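Local coordinates for acetylcholine-binding protein (Bulinus truncatus, PDB 2BJ0) that probably binds acetylcholine and other nicotinic ligands as a soluble pentamer resembling the extracellular domain of nicotinic receptors, at residues K79-I91 and R136-F149. Residues are numbered along the deposited sequence; the frame is centred on the assembly and turned at random.
Sequences KMWTPDLSFYNAI and RIKVGSWTHDNKQF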
ATOM      1  N   LYS A  79     -14.028  13.368   0.527  1.00 28.11           N
ATOM      2  CA  LYS A  79     -14.906  14.440   0.029  1.00 28.72           C
ATOM      3  C   LYS A  79     -14.932  15.705   0.903  1.00 28.80           C
ATOM      4  O   LYS A  79     -15.464  16.719   0.489  1.00 29.34           O
ATOM      5  CB  LYS A  79     -16.335  13.925  -0.170  1.00 28.90           C
ATOM      6  CG  LYS A  79     -16.408  12.878  -1.301  1.00 32.18           C
ATOM      7  CD  LYS A  79     -15.883  13.461  -2.585  1.00 37.36           C
ATOM      8  CE  LYS A  79     -15.287  12.370  -3.479  1.00 42.84           C
ATOM      9  NZ  LYS A  79     -14.666  12.987  -4.679  1.00 45.46           N
ATOM     10  N   MET A  80     -14.362  15.647   2.094  1.00 27.71           N
ATOM     11  CA  MET A  80     -14.350  16.840   2.953  1.00 28.68           C
ATOM     12  C   MET A  80     -13.145  16.862   3.870  1.00 27.36           C
ATOM     13  O   MET A  80     -12.444  15.863   3.986  1.00 28.37           O
ATOM     14  CB  MET A  80     -15.631  16.887   3.770  1.00 27.44           C
ATOM     15  CG  MET A  80     -15.755  15.727   4.705  1.00 29.77           C
ATOM     16  SD  MET A  80     -17.067  16.001   5.919  1.00 33.86           S
ATOM     17  CE  MET A  80     -18.448  15.678   4.825  1.00 32.85           C
ATOM     18  N   TRP A  81     -12.871  18.006   4.487  1.00 26.11           N
ATOM     19  CA  TRP A  81     -11.853  18.061   5.507  1.00 25.57           C
ATOM     20  C   TRP A  81     -12.285  17.151   6.646  1.00 25.12           C
ATOM     21  O   TRP A  81     -13.467  17.146   7.022  1.00 24.59           O
ATOM     22  CB  TRP A  81     -11.732  19.489   6.017  1.00 25.22           C
ATOM     23  CG  TRP A  81     -10.727  19.647   7.103  1.00 23.92           C
ATOM     24  CD1 TRP A  81      -9.418  19.943   6.952  1.00 23.93           C
ATOM     25  CD2 TRP A  81     -10.955  19.520   8.514  1.00 23.96           C
ATOM     26  NE1 TRP A  81      -8.806  20.012   8.179  1.00 24.99           N
ATOM     27  CE2 TRP A  81      -9.730  19.740   9.154  1.00 24.67           C
ATOM     28  CE3 TRP A  81     -12.083  19.208   9.306  1.00 26.52           C
ATOM     29  CZ2 TRP A  81      -9.586  19.699  10.554  1.00 24.45           C
ATOM     30  CZ3 TRP A  81     -11.948  19.173  10.700  1.00 23.53           C
ATOM     31  CH2 TRP A  81     -10.711  19.414  11.302  1.00 24.04           C
ATOM     32  N   THR A  82     -11.323  16.403   7.199  1.00 24.60           N
ATOM     33  CA  THR A  82     -11.519  15.607   8.420  1.00 24.12           C
ATOM     34  C   THR A  82     -10.325  15.856   9.331  1.00 24.29           C
ATOM     35  O   THR A  82      -9.240  16.245   8.868  1.00 23.88           O
ATOM     36  CB  THR A  82     -11.663  14.076   8.136  1.00 24.51           C
ATOM     37  OG1 THR A  82     -10.537  13.627   7.372  1.00 22.43           O
ATOM     38  CG2 THR A  82     -12.887  13.784   7.239  1.00 23.68           C
ATOM     39  N   PRO A  83     -10.516  15.701  10.639  1.00 24.46           N
ATOM     40  CA  PRO A  83      -9.431  16.016  11.586  1.00 24.60           C
ATOM     41  C   PRO A  83      -8.170  15.198  11.311  1.00 24.74           C
ATOM     42  O   PRO A  83      -8.260  14.001  11.076  1.00 24.98           O
ATOM     43  CB  PRO A  83     -10.036  15.615  12.937  1.00 23.88           C
ATOM     44  CG  PRO A  83     -11.516  15.881  12.752  1.00 23.58           C
ATOM     45  CD  PRO A  83     -11.772  15.326  11.338  1.00 23.88           C
ATOM     46  N   ASP A  84      -7.006  15.832  11.373  1.00 24.92           N
ATOM     47  CA  ASP A  84      -5.748  15.102  11.233  1.00 25.20           C
ATOM     48  C   ASP A  84      -5.282  14.565  12.584  1.00 24.96           C
ATOM     49  O   ASP A  84      -4.180  14.869  13.022  1.00 25.24           O
ATOM     50  CB  ASP A  84      -4.680  15.985  10.588  1.00 24.15           C
ATOM     51  CG  ASP A  84      -4.298  17.182  11.461  1.00 28.88           C
ATOM     52  OD1 ASP A  84      -5.208  17.694  12.179  1.00 25.60           O
ATOM     53  OD2 ASP A  84      -3.127  17.644  11.512  1.00 29.82           O
ATOM     54  N   LEU A  85      -6.103  13.733  13.224  1.00 25.36           N
ATOM     55  CA  LEU A  85      -5.740  13.113  14.502  1.00 25.56           C
ATOM     56  C   LEU A  85      -4.593  12.137  14.332  1.00 26.61           C
ATOM     57  O   LEU A  85      -4.611  11.300  13.423  1.00 25.65           O
ATOM     58  CB  LEU A  85      -6.922  12.367  15.112  1.00 25.72           C
ATOM     59  CG  LEU A  85      -8.141  13.222  15.437  1.00 26.10           C
ATOM     60  CD1 LEU A  85      -9.257  12.271  15.737  1.00 26.46           C
ATOM     61  CD2 LEU A  85      -7.851  14.173  16.608  1.00 26.99           C
ATOM     62  N   SER A  86      -3.580  12.283  15.169  1.00 25.59           N
ATOM     63  CA  SER A  86      -2.494  11.337  15.208  1.00 26.01           C
ATOM     64  C   SER A  86      -2.400  10.807  16.615  1.00 26.28           C
ATOM     65  O   SER A  86      -2.766  11.502  17.603  1.00 25.60           O
ATOM     66  CB  SER A  86      -1.157  11.983  14.793  1.00 26.07           C
ATOM     67  OG  SER A  86      -1.184  12.459  13.443  1.00 27.62           O
ATOM     68  N   PHE A  87      -1.911   9.586  16.720  1.00 25.67           N
ATOM     69  CA  PHE A  87      -1.514   9.029  18.004  1.00 26.14           C
ATOM     70  C   PHE A  87      -0.071   9.422  18.244  1.00 26.43           C
ATOM     71  O   PHE A  87       0.847   8.874  17.608  1.00 26.79           O
ATOM     72  CB  PHE A  87      -1.656   7.523  18.008  1.00 26.12           C
ATOM     73  CG  PHE A  87      -3.072   7.057  17.796  1.00 27.62           C
ATOM     74  CD1 PHE A  87      -3.962   7.005  18.853  1.00 25.72           C
ATOM     75  CD2 PHE A  87      -3.505   6.642  16.536  1.00 27.58           C
ATOM     76  CE1 PHE A  87      -5.275   6.580  18.669  1.00 28.15           C
ATOM     77  CE2 PHE A  87      -4.833   6.218  16.350  1.00 29.64           C
ATOM     78  CZ  PHE A  87      -5.711   6.185  17.424  1.00 29.08           C
ATOM     79  N   TYR A  88       0.129  10.358  19.168  1.00 26.09           N
ATOM     80  CA  TYR A  88       1.433  10.937  19.446  1.00 25.88           C
ATOM     81  C   TYR A  88       2.464   9.913  19.914  1.00 25.28           C
ATOM     82  O   TYR A  88       3.670  10.111  19.701  1.00 24.89           O
ATOM     83  CB  TYR A  88       1.281  12.065  20.471  1.00 27.53           C
ATOM     84  CG  TYR A  88       1.009  13.410  19.828  1.00 29.29           C
ATOM     85  CD1 TYR A  88      -0.194  13.668  19.149  1.00 29.85           C
ATOM     86  CD2 TYR A  88       1.991  14.410  19.847  1.00 31.63           C
ATOM     87  CE1 TYR A  88      -0.423  14.912  18.533  1.00 31.45           C
ATOM     88  CE2 TYR A  88       1.785  15.648  19.244  1.00 32.91           C
ATOM     89  CZ  TYR A  88       0.584  15.902  18.594  1.00 32.66           C
ATOM     90  OH  TYR A  88       0.433  17.150  17.991  1.00 33.63           O
ATOM     91  N   ASN A  89       2.008   8.841  20.559  1.00 23.59           N
ATOM     92  CA  ASN A  89       2.932   7.834  21.058  1.00 24.50           C
ATOM     93  C   ASN A  89       2.875   6.529  20.256  1.00 23.93           C
ATOM     94  O   ASN A  89       3.264   5.488  20.739  1.00 24.38           O
ATOM     95  CB  ASN A  89       2.744   7.572  22.562  1.00 24.22           C
ATOM     96  CG  ASN A  89       1.363   7.033  22.932  1.00 25.84           C
ATOM     97  OD1 ASN A  89       0.321   7.408  22.373  1.00 26.41           O
ATOM     98  ND2 ASN A  89       1.353   6.156  23.928  1.00 26.37           N
ATOM     99  N   ALA A  90       2.362   6.594  19.043  1.00 23.62           N
ATOM    100  CA  ALA A  90       2.256   5.388  18.227  1.00 23.78           C
ATOM    101  C   ALA A  90       3.640   5.008  17.744  1.00 23.44           C
ATOM    102  O   ALA A  90       4.499   5.876  17.517  1.00 23.18           O
ATOM    103  CB  ALA A  90       1.335   5.605  17.050  1.00 24.09           C
ATOM    104  N   ILE A  91       3.880   3.710  17.645  1.00 23.17           N
ATOM    105  CA  ILE A  91       5.162   3.239  17.198  1.00 21.90           C
ATOM    106  C   ILE A  91       5.033   2.478  15.868  1.00 22.51           C
ATOM    107  O   ILE A  91       6.007   1.945  15.382  1.00 24.14           O
ATOM    108  CB  ILE A  91       5.873   2.377  18.286  1.00 21.58           C
ATOM    109  CG1 ILE A  91       5.180   1.027  18.462  1.00 20.74           C
ATOM    110  CG2 ILE A  91       6.006   3.164  19.658  1.00 21.60           C
ATOM    111  CD1 ILE A  91       6.092  -0.022  19.157  1.00 20.59           C
ATOM    112  N   ARG A 136      -1.008   4.187  28.423  1.00 34.04           N
ATOM    113  CA  ARG A 136      -1.531   5.479  28.011  1.00 34.11           C
ATOM    114  C   ARG A 136      -1.514   5.621  26.486  1.00 32.72           C
ATOM    115  O   ARG A 136      -0.536   5.240  25.838  1.00 30.79           O
ATOM    116  CB  ARG A 136      -0.724   6.600  28.669  1.00 34.12           C
ATOM    117  CG  ARG A 136      -1.218   6.938  30.101  1.00 36.88           C
ATOM    118  CD  ARG A 136      -0.164   7.544  31.056  1.00 38.32           C
ATOM    119  NE  ARG A 136       0.623   6.519  31.754  1.00 47.80           N
ATOM    120  CZ  ARG A 136       0.482   6.185  33.041  1.00 51.04           C
ATOM    121  NH1 ARG A 136      -0.418   6.803  33.811  1.00 53.02           N
ATOM    122  NH2 ARG A 136       1.254   5.236  33.565  1.00 52.47           N
ATOM    123  N   ILE A 137      -2.600   6.152  25.920  1.00 31.29           N
ATOM    124  CA  ILE A 137      -2.626   6.494  24.498  1.00 30.94           C
ATOM    125  C   ILE A 137      -2.913   7.989  24.334  1.00 31.07           C
ATOM    126  O   ILE A 137      -3.903   8.494  24.867  1.00 30.72           O
ATOM    127  CB  ILE A 137      -3.688   5.645  23.751  1.00 30.57           C
ATOM    128  CG1 ILE A 137      -3.321   4.172  23.753  1.00 29.28           C
ATOM    129  CG2 ILE A 137      -3.869   6.157  22.314  1.00 29.67           C
ATOM    130  CD1 ILE A 137      -4.538   3.262  23.500  1.00 30.07           C
ATOM    131  N   LYS A 138      -2.050   8.678  23.590  1.00 30.42           N
ATOM    132  CA  LYS A 138      -2.151  10.119  23.388  1.00 31.13           C
ATOM    133  C   LYS A 138      -2.645  10.434  21.973  1.00 30.04           C
ATOM    134  O   LYS A 138      -2.015  10.024  20.985  1.00 30.05           O
ATOM    135  CB  LYS A 138      -0.795  10.775  23.665  1.00 30.78           C
ATOM    136  CG  LYS A 138      -0.822  12.307  23.658  1.00 33.23           C
ATOM    137  CD  LYS A 138       0.550  12.882  24.087  1.00 33.39           C
ATOM    138  CE  LYS A 138       0.783  14.313  23.562  1.00 32.79           C
ATOM    139  NZ  LYS A 138       2.155  14.807  23.944  1.00 35.28           N
ATOM    140  N   VAL A 139      -3.782  11.133  21.878  1.00 28.63           N
ATOM    141  CA  VAL A 139      -4.378  11.494  20.594  1.00 27.45           C
ATOM    142  C   VAL A 139      -4.573  12.994  20.475  1.00 27.47           C
ATOM    143  O   VAL A 139      -5.118  13.649  21.404  1.00 25.26           O
ATOM    144  CB  VAL A 139      -5.795  10.868  20.455  1.00 28.63           C
ATOM    145  CG1 VAL A 139      -6.290  10.965  19.000  1.00 28.80           C
ATOM    146  CG2 VAL A 139      -5.828   9.425  20.955  1.00 28.21           C
ATOM    147  N   GLY A 140      -4.175  13.564  19.347  1.00 25.09           N
ATOM    148  CA  GLY A 140      -4.490  14.980  19.109  1.00 24.70           C
ATOM    149  C   GLY A 140      -4.211  15.344  17.670  1.00 25.51           C
ATOM    150  O   GLY A 140      -3.727  14.496  16.904  1.00 25.61           O
ATOM    151  N   SER A 141      -4.540  16.573  17.279  1.00 24.90           N
ATOM    152  CA  SER A 141      -4.237  17.012  15.932  1.00 25.32           C
ATOM    153  C   SER A 141      -2.743  17.186  15.800  1.00 26.23           C
ATOM    154  O   SER A 141      -2.077  17.760  16.677  1.00 26.49           O
ATOM    155  CB  SER A 141      -4.947  18.306  15.598  1.00 24.76           C
ATOM    156  OG  SER A 141      -4.454  18.872  14.415  1.00 23.40           O
ATOM    157  N   TRP A 142      -2.207  16.681  14.698  1.00 25.83           N
ATOM    158  CA  TRP A 142      -0.791  16.825  14.455  1.00 25.88           C
ATOM    159  C   TRP A 142      -0.391  18.236  14.077  1.00 25.72           C
ATOM    160  O   TRP A 142       0.722  18.652  14.394  1.00 25.74           O
ATOM    161  CB  TRP A 142      -0.349  15.869  13.341  1.00 27.11           C
ATOM    162  CG  TRP A 142       1.136  15.726  13.250  1.00 27.42           C
ATOM    163  CD1 TRP A 142       1.931  16.147  12.238  1.00 28.34           C
ATOM    164  CD2 TRP A 142       2.003  15.128  14.222  1.00 29.02           C
ATOM    165  NE1 TRP A 142       3.243  15.836  12.505  1.00 29.82           N
ATOM    166  CE2 TRP A 142       3.316  15.205  13.715  1.00 28.11           C
ATOM    167  CE3 TRP A 142       1.798  14.503  15.464  1.00 30.32           C
ATOM    168  CZ2 TRP A 142       4.420  14.697  14.399  1.00 28.50           C
ATOM    169  CZ3 TRP A 142       2.907  13.994  16.151  1.00 29.65           C
ATOM    170  CH2 TRP A 142       4.201  14.112  15.618  1.00 28.02           C
ATOM    171  N   THR A 143      -1.263  18.954  13.364  1.00 24.65           N
ATOM    172  CA  THR A 143      -0.859  20.219  12.766  1.00 25.30           C
ATOM    173  C   THR A 143      -1.780  21.401  12.952  1.00 25.49           C
ATOM    174  O   THR A 143      -1.468  22.453  12.405  1.00 25.56           O
ATOM    175  CB  THR A 143      -0.620  20.077  11.216  1.00 25.35           C
ATOM    176  OG1 THR A 143      -1.872  19.772  10.583  1.00 26.59           O
ATOM    177  CG2 THR A 143       0.291  18.900  10.909  1.00 24.12           C
ATOM    178  N   HIS A 144      -2.881  21.244  13.705  1.00 26.80           N
ATOM    179  CA  HIS A 144      -3.786  22.366  14.034  1.00 27.91           C
ATOM    180  C   HIS A 144      -3.689  22.698  15.536  1.00 28.09           C
ATOM    181  O   HIS A 144      -4.015  21.874  16.380  1.00 27.83           O
ATOM    182  CB  HIS A 144      -5.256  22.020  13.682  1.00 27.07           C
ATOM    183  CG  HIS A 144      -5.496  21.752  12.216  1.00 27.08           C
ATOM    184  ND1 HIS A 144      -5.389  20.492  11.659  1.00 27.30           N
ATOM    185  CD2 HIS A 144      -5.870  22.576  11.204  1.00 26.25           C
ATOM    186  CE1 HIS A 144      -5.649  20.559  10.361  1.00 26.69           C
ATOM    187  NE2 HIS A 144      -5.948  21.811  10.059  1.00 27.05           N
ATOM    188  N   ASP A 145      -3.214  23.891  15.862  1.00 30.29           N
ATOM    189  CA  ASP A 145      -3.091  24.320  17.287  1.00 31.93           C
ATOM    190  C   ASP A 145      -4.475  24.645  17.854  1.00 32.00           C
ATOM    191  O   ASP A 145      -5.453  24.629  17.114  1.00 30.97           O
ATOM    192  CB  ASP A 145      -2.125  25.511  17.425  1.00 32.63           C
ATOM    193  CG  ASP A 145      -2.620  26.762  16.708  1.00 35.89           C
ATOM    194  OD1 ASP A 145      -3.843  27.009  16.663  1.00 38.20           O
ATOM    195  OD2 ASP A 145      -1.853  27.569  16.151  1.00 41.53           O
ATOM    196  N   ASN A 146      -4.577  24.963  19.149  1.00 33.10           N
ATOM    197  CA  ASN A 146      -5.909  25.072  19.724  1.00 33.55           C
ATOM    198  C   ASN A 146      -6.600  26.405  19.477  1.00 34.16           C
ATOM    199  O   ASN A 146      -7.731  26.618  19.922  1.00 34.19           O
ATOM    200  CB  ASN A 146      -5.940  24.692  21.191  1.00 34.54           C
ATOM    201  CG  ASN A 146      -5.069  25.573  22.040  1.00 36.15           C
ATOM    202  OD1 ASN A 146      -4.592  26.626  21.598  1.00 37.11           O
ATOM    203  ND2 ASN A 146      -4.832  25.135  23.276  1.00 39.49           N
ATOM    204  N   LYS A 147      -5.932  27.284  18.742  1.00 34.23           N
ATOM    205  CA  LYS A 147      -6.592  28.463  18.186  1.00 34.35           C
ATOM    206  C   LYS A 147      -7.498  28.094  17.025  1.00 33.10           C
ATOM    207  O   LYS A 147      -8.438  28.812  16.742  1.00 32.54           O
ATOM    208  CB  LYS A 147      -5.561  29.492  17.725  1.00 36.06           C
ATOM    209  CG  LYS A 147      -5.310  30.661  18.663  1.00 38.38           C
ATOM    210  CD  LYS A 147      -5.058  30.266  20.124  1.00 42.26           C
ATOM    211  CE  LYS A 147      -4.818  31.523  20.999  1.00 42.45           C
ATOM    212  NZ  LYS A 147      -5.107  31.308  22.467  1.00 43.58           N
ATOM    213  N   GLN A 148      -7.219  26.964  16.361  1.00 31.61           N
ATOM    214  CA  GLN A 148      -8.031  26.493  15.218  1.00 30.20           C
ATOM    215  C   GLN A 148      -8.860  25.254  15.542  1.00 28.95           C
ATOM    216  O   GLN A 148      -9.986  25.139  15.106  1.00 28.96           O
ATOM    217  CB  GLN A 148      -7.121  26.200  14.020  1.00 30.21           C
ATOM    218  CG  GLN A 148      -6.527  27.436  13.422  1.00 31.46           C
ATOM    219  CD  GLN A 148      -5.709  27.172  12.173  1.00 35.50           C
ATOM    220  OE1 GLN A 148      -5.667  26.058  11.664  1.00 35.13           O
ATOM    221  NE2 GLN A 148      -5.041  28.204  11.686  1.00 37.07           N
ATOM    222  N   PHE A 149      -8.301  24.355  16.349  1.00 28.20           N
ATOM    223  CA  PHE A 149      -8.833  23.016  16.554  1.00 28.44           C
ATOM    224  C   PHE A 149      -8.893  22.769  18.054  1.00 27.74           C
ATOM    225  O   PHE A 149      -7.873  22.511  18.668  1.00 27.89           O
ATOM    226  CB  PHE A 149      -7.823  22.069  15.924  1.00 27.31           C
ATOM    227  CG  PHE A 149      -8.227  20.627  15.844  1.00 28.30           C
ATOM    228  CD1 PHE A 149      -8.226  19.806  16.961  1.00 25.44           C
ATOM    229  CD2 PHE A 149      -8.425  20.037  14.592  1.00 28.07           C
ATOM    230  CE1 PHE A 149      -8.532  18.461  16.869  1.00 25.61           C
ATOM    231  CE2 PHE A 149      -8.696  18.675  14.481  1.00 28.61           C
ATOM    232  CZ  PHE A 149      -8.749  17.876  15.619  1.00 27.00           C
TER
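The CE3-CZ3 rim of Trp142 lies over one face of the Tyr88 ring, offset toward its rim, CZ3 3.7 Å from Tyr88 CE2 and the two planes oblique at 49°, while the carbonyl oxygens of Gly140 and Ser141 line the edge of the tyrosine. Trp81 CZ2 sits over one face of the His144 imidazole, offset toward the rim, and Asp84 meets that ring at its edge. Phe149 takes Pro83 at its edge, Pro83 CB standing 3.7 Å from Phe149 CE2, with Ser141 CB over the centre of one face. The Asp84 carboxylate is near perpendicular to the imidazole; Ser141 OG meets OD1 on the syn side, slightly out of plane, at 2.6 Å, and His144 ND1 from above the opposite face at 2.9 Å. Thr143 OG1 reaches Asp84 OD2 at 2.6 Å from above the carboxylate plane, and a weak bond from Thr143 N adds to the grip. With Asp84 chi1 at 65°, its CG sits between backbone N and carbonyl carbon, which turns the carboxylate into the 141-144 turn. A lysine in place of Asp84 would probably take the acceptor from Ser141 OG and His144 ND1 and cost Thr143 its bond within the chain, leaving the turn freer to shift. Strands 85-87 and 136-141 pair antiparallel in the immunoglobulin-like β-sandwich, and their loops correspond to loops A and B of the nicotinic binding site. There the Trp142 carbonyl hydrogen-bonds the amine of a bound buffer molecule, and its indole NE1 bonds Val113 O of a neighbouring subunit. Beyond the end of strand 85-87, but still alongside strand 136-141, the Asn89 amide works both ways, ND2 giving to Arg136 O at 2.8 Å and OD1 accepting from Lys138 N at 3.0 Å.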